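Local coordinates for protein toll-like receptor 13 (Mus musculus, PDB 4Z0C) that binds single-stranded RNA from bacterial 23S rRNA and signals through MYD88 and TRAF6 to switch on the NF-kappa-B inflammatory response, at residues 545-550 / 554-559; 657-662 / 684-689. All coordinates share one frame; numbering follows the deposited sequence.

Contact 1: 545-550 / 554-559; sequences NFFQGL and QELLLG
This is a purely apolar core contact inside the RNA-binding leucine-rich-repeat ectodomain, where Phe547, from the loop on the convex side of one repeat, meets Leu556 and Leu558 around the short strand 555-557 of the next. The Phe547 ring and the Leu556 side chain approach from opposite directions, the leucine CG lying opposite its own backbone N (chi1 179°), which carries both methyls to the ring. Methyl CD2 of Leu556 sits over one face of the ring, 4.2 Å from its centroid and 23° off the ring normal, a CH-pi contact displaced toward the rim, where CD2 lies 3.9 Å from Phe547 CZ. The other methyl, Leu556 CD1, reaches Phe547 CE1 at 3.9 Å. Leu558 CD2 instead meets the ring edge at CZ of Phe547 (4.4 Å). The opposite face of Phe547 is taken by Phe546 CD2, 3.6 Å above the ring plane. Two overlapping beta turns, 545-548 (type I) and 547-550 (type II), shape the loop; Gly549 has the positive phi that the second turn requires. Phe546 in turn packs edge-to-face with Phe521, while Phe547 and Leu556 both also pack on Leu530 of the adjacent parallel strand 529-531.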
ATOM      1  N   ASN A 545       4.525   4.541 -26.090  1.00 31.49           N
ATOM      2  CA  ASN A 545       5.571   5.561 -26.123  1.00 34.70           C
ATOM      3  C   ASN A 545       5.934   6.019 -24.700  1.00 35.47           C
ATOM      4  O   ASN A 545       6.382   7.157 -24.472  1.00 25.33           O
ATOM      5  CB  ASN A 545       5.114   6.763 -26.942  1.00 32.81           C
ATOM      6  CG  ASN A 545       3.860   7.392 -26.382  1.00 35.14           C
ATOM      7  OD1 ASN A 545       3.119   6.750 -25.632  1.00 36.03           O
ATOM      8  ND2 ASN A 545       3.629   8.660 -26.710  1.00 37.70           N
ATOM      9  N   PHE A 546       5.740   5.121 -23.742  1.00 28.68           N
ATOM     10  CA  PHE A 546       5.893   5.492 -22.349  1.00 30.47           C
ATOM     11  C   PHE A 546       7.274   6.040 -22.002  1.00 31.19           C
ATOM     12  O   PHE A 546       7.382   6.927 -21.144  1.00 29.71           O
ATOM     13  CB  PHE A 546       5.544   4.312 -21.452  1.00 33.31           C
ATOM     14  CG  PHE A 546       5.237   4.700 -20.032  1.00 32.48           C
ATOM     15  CD1 PHE A 546       4.160   5.517 -19.746  1.00 28.53           C
ATOM     16  CD2 PHE A 546       6.027   4.230 -18.983  1.00 30.33           C
ATOM     17  CE1 PHE A 546       3.869   5.866 -18.448  1.00 29.29           C
ATOM     18  CE2 PHE A 546       5.740   4.561 -17.678  1.00 22.72           C
ATOM     19  CZ  PHE A 546       4.668   5.391 -17.407  1.00 31.19           C
ATOM     20  N   PHE A 547       8.315   5.544 -22.680  1.00 26.19           N
ATOM     21  CA  PHE A 547       9.711   5.901 -22.324  1.00 28.99           C
ATOM     22  C   PHE A 547      10.426   6.882 -23.252  1.00 26.87           C
ATOM     23  O   PHE A 547      11.633   7.092 -23.136  1.00 35.16           O
ATOM     24  CB  PHE A 547      10.554   4.633 -22.132  1.00 26.29           C
ATOM     25  CG  PHE A 547      10.060   3.771 -21.018  1.00 28.53           C
ATOM     26  CD1 PHE A 547      10.106   4.233 -19.703  1.00 19.49           C
ATOM     27  CD2 PHE A 547       9.514   2.526 -21.272  1.00 28.16           C
ATOM     28  CE1 PHE A 547       9.635   3.456 -18.663  1.00 18.32           C
ATOM     29  CE2 PHE A 547       9.039   1.738 -20.238  1.00 28.37           C
ATOM     30  CZ  PHE A 547       9.110   2.205 -18.927  1.00 26.56           C
ATOM     31  N   GLN A 548       9.664   7.477 -24.155  1.00 26.37           N
ATOM     32  CA  GLN A 548      10.127   8.511 -25.070  1.00 26.69           C
ATOM     33  C   GLN A 548      10.898   9.608 -24.320  1.00 31.46           C
ATOM     34  O   GLN A 548      10.459  10.097 -23.277  1.00 33.67           O
ATOM     35  CB  GLN A 548       8.902   9.117 -25.770  1.00 37.77           C
ATOM     36  CG  GLN A 548       9.161   9.990 -26.988  1.00 51.63           C
ATOM     37  CD  GLN A 548       9.428   9.192 -28.247  1.00 68.89           C
ATOM     38  OE1 GLN A 548       9.406   7.958 -28.239  1.00 74.85           O
ATOM     39  NE2 GLN A 548       9.673   9.898 -29.349  1.00 72.59           N
ATOM     40  N   GLY A 549      12.059   9.974 -24.846  1.00 29.63           N
ATOM     41  CA  GLY A 549      12.816  11.101 -24.341  1.00 22.24           C
ATOM     42  C   GLY A 549      13.887  10.687 -23.350  1.00 32.76           C
ATOM     43  O   GLY A 549      14.639  11.528 -22.854  1.00 30.66           O
ATOM     44  N   LEU A 550      13.960   9.385 -23.081  1.00 31.78           N
ATOM     45  CA  LEU A 550      14.826   8.859 -22.033  1.00 34.48           C
ATOM     46  C   LEU A 550      16.123   8.190 -22.543  1.00 37.36           C
ATOM     47  O   LEU A 550      16.537   7.143 -22.041  1.00 39.69           O
ATOM     48  CB  LEU A 550      14.029   7.910 -21.134  1.00 36.46           C
ATOM     49  CG  LEU A 550      13.053   8.622 -20.182  1.00 33.24           C
ATOM     50  CD1 LEU A 550      12.242   7.640 -19.359  1.00 25.41           C
ATOM     51  CD2 LEU A 550      13.832   9.543 -19.263  1.00 24.09           C
ATOM     52  N   GLN A 554      19.947   5.103 -17.446  1.00 34.50           N
ATOM     53  CA  GLN A 554      20.888   4.005 -17.228  1.00 32.02           C
ATOM     54  C   GLN A 554      20.274   2.845 -16.452  1.00 29.08           C
ATOM     55  O   GLN A 554      20.685   1.691 -16.619  1.00 23.37           O
ATOM     56  CB  GLN A 554      22.124   4.503 -16.487  1.00 28.58           C
ATOM     57  CG  GLN A 554      22.886   5.599 -17.197  1.00 44.67           C
ATOM     58  CD  GLN A 554      24.012   6.167 -16.334  1.00 50.27           C
ATOM     59  OE1 GLN A 554      24.130   5.833 -15.156  1.00 52.43           O
ATOM     60  NE2 GLN A 554      24.847   7.017 -16.926  1.00 45.10           N
ATOM     61  N   GLU A 555      19.307   3.155 -15.591  1.00 29.01           N
ATOM     62  CA  GLU A 555      18.694   2.138 -14.740  1.00 32.06           C
ATOM     63  C   GLU A 555      17.175   2.263 -14.724  1.00 25.29           C
ATOM     64  O   GLU A 555      16.648   3.326 -14.432  1.00 29.17           O
ATOM     65  CB  GLU A 555      19.231   2.260 -13.318  1.00 30.71           C
ATOM     66  CG  GLU A 555      18.870   1.116 -12.387  1.00 40.96           C
ATOM     67  CD  GLU A 555      19.427   1.324 -10.979  1.00 56.37           C
ATOM     68  OE1 GLU A 555      19.263   2.439 -10.438  1.00 63.36           O
ATOM     69  OE2 GLU A 555      20.030   0.385 -10.412  1.00 61.31           O
ATOM     70  N   LEU A 556      16.479   1.179 -15.044  1.00 25.87           N
ATOM     71  CA  LEU A 556      15.010   1.145 -15.012  1.00 25.20           C
ATOM     72  C   LEU A 556      14.588   0.012 -14.096  1.00 29.91           C
ATOM     73  O   LEU A 556      15.037  -1.122 -14.259  1.00 28.10           O
ATOM     74  CB  LEU A 556      14.428   0.943 -16.417  1.00 27.02           C
ATOM     75  CG  LEU A 556      12.918   0.841 -16.660  1.00 25.41           C
ATOM     76  CD1 LEU A 556      12.192   2.028 -16.079  1.00 22.46           C
ATOM     77  CD2 LEU A 556      12.636   0.751 -18.148  1.00 26.36           C
ATOM     78  N   LEU A 557      13.795   0.333 -13.079  1.00 30.70           N
ATOM     79  CA  LEU A 557      13.313  -0.676 -12.145  1.00 24.42           C
ATOM     80  C   LEU A 557      11.788  -0.800 -12.286  1.00 24.37           C
ATOM     81  O   LEU A 557      11.080   0.146 -11.962  1.00 23.71           O
ATOM     82  CB  LEU A 557      13.668  -0.287 -10.724  1.00 20.31           C
ATOM     83  CG  LEU A 557      15.100   0.102 -10.368  1.00 17.28           C
ATOM     84  CD1 LEU A 557      15.136   0.312  -8.904  1.00 12.50           C
ATOM     85  CD2 LEU A 557      16.111  -0.968 -10.778  1.00 22.48           C
ATOM     86  N   LEU A 558      11.303  -1.926 -12.811  1.00 23.33           N
ATOM     87  CA  LEU A 558       9.876  -2.171 -12.979  1.00 26.75           C
ATOM     88  C   LEU A 558       9.474  -3.403 -12.162  1.00 27.41           C
ATOM     89  O   LEU A 558       8.374  -3.950 -12.342  1.00 21.89           O
ATOM     90  CB  LEU A 558       9.537  -2.414 -14.449  1.00 31.50           C
ATOM     91  CG  LEU A 558       9.778  -1.289 -15.455  1.00 29.20           C
ATOM     92  CD1 LEU A 558       9.594  -1.832 -16.874  1.00 19.25           C
ATOM     93  CD2 LEU A 558       8.881  -0.113 -15.214  1.00 30.12           C
ATOM     94  N   GLY A 559      10.373  -3.858 -11.288  1.00 18.29           N
ATOM     95  CA  GLY A 559      10.103  -5.030 -10.461  1.00 23.14           C
ATOM     96  C   GLY A 559       8.938  -4.880  -9.480  1.00 25.52           C
ATOM     97  O   GLY A 559       8.408  -3.788  -9.301  1.00 30.65           O
TER

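Contact 2: 657-662 / 684-689; sequences DVYGNK and IPFLRS
The junction between the last leucine-rich repeat and the C-terminal LRRCT cap is made here, the turn leaving strand 655-657 packing against the loop that follows the cap helix 670-678. At its centre is an edge-to-face aromatic pair: Phe686 turns an edge toward the face of Tyr659, with centroids 4.8 Å apart and planes inclined at 53°, well short of a perpendicular T. Phe686 CD2 stands over the middle of the tyrosine ring, 3.7 Å from Tyr659 CD1, and Phe686 CB adds a flank contact to the same CD1. A chi1 of 173° swings the tyrosine ring away from its own N and turns this face to Phe686. Phe686 has positive phi, as the third residue of the type II turn 684-687, which Leu687 N closes onto Ile684 O.

Beside the rings, Pro685 lays its CG against the carboxylate of Asp657, 3.5 Å from Asp657 CG, a van der Waals contact across which the two side chains pass at a slant. The acid is held in place by other partners. Its OD1 receives Tyr659 N at 3.1 Å in an Asx turn, met nearly along the C-O axis, and its OD2 forms a salt bridge with Arg635 of the preceding repeat, which would be expected to favour the charged form. The Asx turn thus ties to the backbone of Tyr659 the same carboxylate against which the proline rests. Thr7 touches Pro685 and Phe686, so the N-terminal strand 7-9 meets the C-terminal cap here. Just beyond the turn, the carbonyl O of Phe686 accepts a hydrogen bond from Ser689 N at 2.8 Å.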
ATOM      1  N   ASP A 657      22.250 -16.785 -13.787  1.00 29.00           N
ATOM      2  CA  ASP A 657      21.669 -17.295 -12.559  1.00 24.88           C
ATOM      3  C   ASP A 657      20.380 -17.996 -12.876  1.00 33.33           C
ATOM      4  O   ASP A 657      19.403 -17.368 -13.295  1.00 28.63           O
ATOM      5  CB  ASP A 657      21.414 -16.139 -11.593  1.00 37.22           C
ATOM      6  CG  ASP A 657      21.018 -16.606 -10.211  1.00 43.35           C
ATOM      7  OD1 ASP A 657      20.560 -17.765 -10.068  1.00 46.36           O
ATOM      8  OD2 ASP A 657      21.144 -15.800  -9.272  1.00 47.93           O
ATOM      9  N   VAL A 658      20.375 -19.304 -12.654  1.00 38.36           N
ATOM     10  CA  VAL A 658      19.212 -20.121 -12.964  1.00 27.93           C
ATOM     11  C   VAL A 658      18.901 -21.022 -11.761  1.00 28.72           C
ATOM     12  O   VAL A 658      18.275 -22.078 -11.866  1.00 30.59           O
ATOM     13  CB  VAL A 658      19.434 -20.878 -14.297  1.00 35.98           C
ATOM     14  CG1 VAL A 658      20.413 -22.038 -14.114  1.00 28.16           C
ATOM     15  CG2 VAL A 658      18.117 -21.314 -14.902  1.00 36.58           C
ATOM     16  N   TYR A 659      19.357 -20.553 -10.607  1.00 30.97           N
ATOM     17  CA  TYR A 659      19.014 -21.119  -9.311  1.00 29.81           C
ATOM     18  C   TYR A 659      17.506 -20.990  -9.044  1.00 27.95           C
ATOM     19  O   TYR A 659      16.864 -20.071  -9.530  1.00 27.97           O
ATOM     20  CB  TYR A 659      19.821 -20.390  -8.245  1.00 19.97           C
ATOM     21  CG  TYR A 659      19.480 -20.720  -6.807  1.00 35.36           C
ATOM     22  CD1 TYR A 659      19.706 -21.996  -6.287  1.00 34.15           C
ATOM     23  CD2 TYR A 659      18.989 -19.729  -5.945  1.00 35.14           C
ATOM     24  CE1 TYR A 659      19.408 -22.291  -4.968  1.00 34.78           C
ATOM     25  CE2 TYR A 659      18.699 -20.010  -4.621  1.00 31.43           C
ATOM     26  CZ  TYR A 659      18.907 -21.289  -4.139  1.00 40.50           C
ATOM     27  OH  TYR A 659      18.602 -21.568  -2.832  1.00 45.44           O
ATOM     28  N   GLY A 660      16.953 -21.917  -8.270  1.00 25.60           N
ATOM     29  CA  GLY A 660      15.543 -21.896  -7.940  1.00 25.06           C
ATOM     30  C   GLY A 660      14.636 -22.224  -9.116  1.00 31.82           C
ATOM     31  O   GLY A 660      13.471 -21.830  -9.118  1.00 31.93           O
ATOM     32  N   ASN A 661      15.169 -22.899 -10.136  1.00 31.65           N
ATOM     33  CA  ASN A 661      14.344 -23.333 -11.270  1.00 32.04           C
ATOM     34  C   ASN A 661      13.971 -24.814 -11.222  1.00 36.00           C
ATOM     35  O   ASN A 661      14.060 -25.444 -10.169  1.00 42.85           O
ATOM     36  CB  ASN A 661      14.990 -22.946 -12.596  1.00 20.68           C
ATOM     37  CG  ASN A 661      14.770 -21.492 -12.940  1.00 31.65           C
ATOM     38  OD1 ASN A 661      13.953 -21.172 -13.784  1.00 39.21           O
ATOM     39  ND2 ASN A 661      15.452 -20.600 -12.237  1.00 36.06           N
ATOM     40  N   LYS A 662      13.559 -25.365 -12.359  1.00 36.59           N
ATOM     41  CA  LYS A 662      13.127 -26.759 -12.417  1.00 40.37           C
ATOM     42  C   LYS A 662      13.848 -27.531 -13.520  1.00 44.48           C
ATOM     43  O   LYS A 662      13.228 -28.257 -14.295  1.00 52.14           O
ATOM     44  CB  LYS A 662      11.619 -26.839 -12.647  1.00 38.18           C
ATOM     45  CG  LYS A 662      10.775 -25.949 -11.732  1.00 47.99           C
ATOM     46  CD  LYS A 662       9.654 -26.749 -11.091  1.00 49.15           C
ATOM     47  CE  LYS A 662       9.657 -26.628  -9.578  1.00 52.77           C
ATOM     48  NZ  LYS A 662       8.370 -26.056  -9.106  1.00 53.48           N
ATOM     49  N   ILE A 684      27.908 -19.592 -12.309  1.00 25.83           N
ATOM     50  CA  ILE A 684      26.532 -20.046 -12.225  1.00 22.26           C
ATOM     51  C   ILE A 684      26.178 -20.480 -10.803  1.00 29.83           C
ATOM     52  O   ILE A 684      26.536 -21.571 -10.372  1.00 28.97           O
ATOM     53  CB  ILE A 684      26.216 -21.146 -13.297  1.00 41.89           C
ATOM     54  CG1 ILE A 684      26.166 -20.491 -14.678  1.00 39.26           C
ATOM     55  CG2 ILE A 684      24.869 -21.856 -13.025  1.00 30.85           C
ATOM     56  CD1 ILE A 684      26.502 -21.361 -15.775  1.00 33.91           C
ATOM     57  N   PRO A 685      25.479 -19.595 -10.071  1.00 38.21           N
ATOM     58  CA  PRO A 685      25.151 -19.720  -8.648  1.00 42.33           C
ATOM     59  C   PRO A 685      24.520 -21.046  -8.239  1.00 40.91           C
ATOM     60  O   PRO A 685      23.424 -21.402  -8.700  1.00 34.14           O
ATOM     61  CB  PRO A 685      24.134 -18.593  -8.418  1.00 42.28           C
ATOM     62  CG  PRO A 685      24.293 -17.653  -9.553  1.00 41.58           C
ATOM     63  CD  PRO A 685      25.223 -18.234 -10.572  1.00 38.15           C
ATOM     64  N   PHE A 686      25.219 -21.727  -7.335  1.00 36.08           N
ATOM     65  CA  PHE A 686      24.755 -22.938  -6.660  1.00 34.48           C
ATOM     66  C   PHE A 686      24.547 -24.118  -7.599  1.00 38.17           C
ATOM     67  O   PHE A 686      23.920 -25.106  -7.222  1.00 39.08           O
ATOM     68  CB  PHE A 686      23.503 -22.663  -5.825  1.00 30.80           C
ATOM     69  CG  PHE A 686      23.618 -21.440  -4.945  1.00 32.63           C
ATOM     70  CD1 PHE A 686      24.508 -21.417  -3.876  1.00 32.41           C
ATOM     71  CD2 PHE A 686      22.853 -20.312  -5.195  1.00 28.98           C
ATOM     72  CE1 PHE A 686      24.634 -20.294  -3.067  1.00 31.87           C
ATOM     73  CE2 PHE A 686      22.968 -19.184  -4.385  1.00 34.49           C
ATOM     74  CZ  PHE A 686      23.866 -19.181  -3.311  1.00 26.82           C
ATOM     75  N   LEU A 687      25.127 -24.010  -8.794  1.00 41.45           N
ATOM     76  CA  LEU A 687      25.042 -25.012  -9.864  1.00 41.63           C
ATOM     77  C   LEU A 687      25.140 -26.449  -9.372  1.00 42.28           C
ATOM     78  O   LEU A 687      24.288 -27.275  -9.683  1.00 43.32           O
ATOM     79  CB  LEU A 687      26.158 -24.779 -10.885  1.00 33.95           C
ATOM     80  CG  LEU A 687      26.396 -25.901 -11.908  1.00 31.97           C
ATOM     81  CD1 LEU A 687      25.217 -25.991 -12.883  1.00 26.85           C
ATOM     82  CD2 LEU A 687      27.694 -25.675 -12.653  1.00 27.40           C
ATOM     83  N   ARG A 688      26.170 -26.722  -8.570  1.00 38.35           N
ATOM     84  CA  ARG A 688      26.455 -28.074  -8.082  1.00 40.21           C
ATOM     85  C   ARG A 688      25.448 -28.620  -7.076  1.00 44.35           C
ATOM     86  O   ARG A 688      25.622 -29.734  -6.575  1.00 46.32           O
ATOM     87  CB  ARG A 688      27.858 -28.147  -7.467  1.00 39.82           C
ATOM     88  CG  ARG A 688      28.971 -27.773  -8.417  1.00 40.76           C
ATOM     89  CD  ARG A 688      30.329 -28.094  -7.836  1.00 45.60           C
ATOM     90  NE  ARG A 688      31.185 -28.661  -8.875  1.00 64.22           N
ATOM     91  CZ  ARG A 688      31.471 -29.957  -8.984  1.00 64.74           C
ATOM     92  NH1 ARG A 688      30.997 -30.828  -8.097  1.00 55.26           N
ATOM     93  NH2 ARG A 688      32.241 -30.383  -9.974  1.00 72.05           N
ATOM     94  N   SER A 689      24.415 -27.834  -6.774  1.00 44.62           N
ATOM     95  CA  SER A 689      23.348 -28.254  -5.867  1.00 39.09           C
ATOM     96  C   SER A 689      22.006 -28.494  -6.568  1.00 36.04           C
ATOM     97  O   SER A 689      21.089 -29.069  -5.968  1.00 34.12           O
ATOM     98  CB  SER A 689      23.157 -27.210  -4.772  1.00 40.96           C
ATOM     99  OG  SER A 689      22.611 -26.014  -5.298  1.00 36.06           O
TER

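Contacts 1 and 2 follow one another along the chain and lie in the same C-terminal part of the solenoid, with centres 29 Å apart and nearest atoms about 15 Å apart, so they do not touch. Between strands 555-557 and 655-657 run the parallel strands 579-581, 607-609 and 631-633. Contact 1 thus sits within the strand row, whereas contact 2 closes it, where 655-657 is outermost and the cap takes over beside the N-terminal strand. Each has its nearest atom about 5 Å from the bound nucleic acid, so both lie close to the RNA. Only contact 2 comes near the second subunit, through a weak, long ion pair from Lys662 to Glu616 of that chain.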